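PDB 1YT8: thiosulfate sulfurtransferase from Pseudomonas aeruginosa, which probably transfers a sulfur atom from thiosulfate to cyanide, as rhodanese-family enzymes do, and carries four rhodanese-like repeats in one chain. Local coordinates for residues V114-F119 with Q312-V317. Sequence-based numbering, arbitrary orientation.
Sequences VPSKAF and QETDHV
Ser116, in the first turn of helix 114-127, meets the backbone at the end of helix 307-312. Ser116 and Gln312 bury the most surface here, and Ser116 supplies the closest approaches. Its CB lies 3.1 Å from Gln312 O, a close carbon-to-carbonyl approach. One bond further, OG stands beside its own backbone N (chi1 -63°), which turns the hydroxyl toward 312-317. There OG approaches Gln312 O to 3.1 Å and Thr314 OG1 to 3.2 Å. Ser116 OG is hydrogen-bonded to Val311 O and Thr314 OG1 to Leu310 O, so both engage carbonyls in the last turn of helix 307-312. Ser116 OG also accepts a hydrogen bond from a water at 2.7 Å. That water donates again to Asp315 OD1, at 2.9 Å, and thereby bridges the segments.

The second point of contact sets a lysine methylene against an amide nitrogen. The extended Lys117 chain and the Gln312 side chain cross obliquely, with Lys117 CE 3.7 Å from Gln312 NE2. Gln312 CB points away from 114-119, but a bend at chi2 (71°) turns CD back toward helix 114-127, and NE2 beyond it reaches Lys117. Lys117 NZ itself forms a salt bridge with Asp111 and a hydrogen bond with Tyr507 OH.

Gln312 also lines the sulfite pocket, together with residues 193-198. The contact thus brings the start of helix 114-127 against the turn between helices 307-312 and 314-317 of a later rhodanese-like repeat, which in chain order lies between strands 303-304 and 324-328 of its five-stranded parallel sheet, with helix 197-208 touching Lys117 and Gln312 through Thr197 and helix 334-344 touching Thr314.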
# COMPACT_ATOMS: atom_id res chain seq x y z
N VAL A 114 4.08 -1.13 -8.91
CA VAL A 114 4.76 -0.86 -10.17
C VAL A 114 4.32 0.40 -10.92
O VAL A 114 5.17 1.15 -11.40
CB VAL A 114 4.67 -2.10 -11.09
CG1 VAL A 114 5.44 -1.86 -12.39
CG2 VAL A 114 5.25 -3.31 -10.36
N PRO A 115 3.01 0.66 -11.03
CA PRO A 115 2.62 1.88 -11.74
C PRO A 115 3.26 3.11 -11.11
O PRO A 115 3.79 3.98 -11.80
CB PRO A 115 1.10 1.88 -11.61
CG PRO A 115 0.76 0.41 -11.61
CD PRO A 115 1.83 -0.16 -10.69
N SER A 116 3.21 3.18 -9.78
CA SER A 116 3.79 4.30 -9.05
C SER A 116 5.29 4.44 -9.26
O SER A 116 5.81 5.55 -9.46
CB SER A 116 3.50 4.17 -7.55
OG SER A 116 2.11 4.21 -7.29
N LYS A 117 6.01 3.32 -9.20
CA LYS A 117 7.45 3.34 -9.37
C LYS A 117 7.88 3.59 -10.81
O LYS A 117 8.86 4.31 -11.06
CB LYS A 117 8.06 2.03 -8.86
CG LYS A 117 7.76 1.77 -7.40
CD LYS A 117 8.29 0.42 -6.95
CE LYS A 117 8.02 0.20 -5.47
NZ LYS A 117 8.50 -1.14 -5.04
N ALA A 118 7.15 3.01 -11.76
CA ALA A 118 7.46 3.20 -13.17
C ALA A 118 7.21 4.66 -13.50
O ALA A 118 7.95 5.28 -14.27
CB ALA A 118 6.58 2.30 -14.02
N PHE A 119 6.15 5.23 -12.93
CA PHE A 119 5.84 6.63 -13.16
C PHE A 119 6.98 7.51 -12.65
O PHE A 119 7.34 8.50 -13.28
CB PHE A 119 4.54 7.05 -12.46
CG PHE A 119 4.25 8.52 -12.56
CD1 PHE A 119 3.89 9.09 -13.78
CD2 PHE A 119 4.39 9.35 -11.46
CE1 PHE A 119 3.68 10.47 -13.90
CE2 PHE A 119 4.18 10.73 -11.56
CZ PHE A 119 3.82 11.29 -12.79
N GLN A 312 2.71 6.65 -3.74
CA GLN A 312 3.64 5.52 -3.83
C GLN A 312 2.98 4.14 -3.92
O GLN A 312 3.47 3.26 -4.62
CB GLN A 312 4.59 5.56 -2.62
CG GLN A 312 5.57 4.39 -2.51
CD GLN A 312 6.67 4.42 -3.57
OE1 GLN A 312 6.85 5.42 -4.27
NE2 GLN A 312 7.42 3.33 -3.66
N GLU A 313 1.87 3.95 -3.21
CA GLU A 313 1.18 2.65 -3.20
C GLU A 313 -0.27 2.80 -3.65
O GLU A 313 -1.18 2.22 -3.06
CB GLU A 313 1.21 2.05 -1.79
CG GLU A 313 2.58 2.07 -1.10
CD GLU A 313 2.56 1.43 0.28
OE1 GLU A 313 1.56 1.60 1.00
OE2 GLU A 313 3.56 0.77 0.65
N THR A 314 -0.47 3.57 -4.71
CA THR A 314 -1.81 3.85 -5.24
C THR A 314 -2.73 2.64 -5.41
O THR A 314 -3.92 2.70 -5.09
CB THR A 314 -1.70 4.60 -6.59
OG1 THR A 314 -0.68 5.61 -6.49
CG2 THR A 314 -3.01 5.27 -6.93
N ASP A 315 -2.17 1.54 -5.91
CA ASP A 315 -2.95 0.32 -6.15
C ASP A 315 -3.47 -0.39 -4.89
O ASP A 315 -4.35 -1.25 -4.99
CB ASP A 315 -2.13 -0.65 -7.00
CG ASP A 315 -0.82 -1.04 -6.34
OD1 ASP A 315 0.04 -0.15 -6.17
OD2 ASP A 315 -0.67 -2.23 -6.00
N HIS A 316 -2.95 -0.04 -3.72
CA HIS A 316 -3.41 -0.66 -2.48
C HIS A 316 -4.75 -0.06 -2.06
O HIS A 316 -5.49 -0.67 -1.29
CB HIS A 316 -2.41 -0.43 -1.34
CG HIS A 316 -1.16 -1.24 -1.45
ND1 HIS A 316 -0.26 -1.36 -0.41
CD2 HIS A 316 -0.65 -1.97 -2.47
CE1 HIS A 316 0.75 -2.12 -0.79
NE2 HIS A 316 0.54 -2.51 -2.03
N VAL A 317 -5.04 1.14 -2.56
CA VAL A 317 -6.27 1.86 -2.22
C VAL A 317 -7.21 1.98 -3.42
O VAL A 317 -8.36 1.54 -3.36
CB VAL A 317 -5.92 3.27 -1.70
CG1 VAL A 317 -7.19 4.01 -1.29
CG2 VAL A 317 -4.95 3.16 -0.53
O HOH W 1 0.86 1.89 -8.01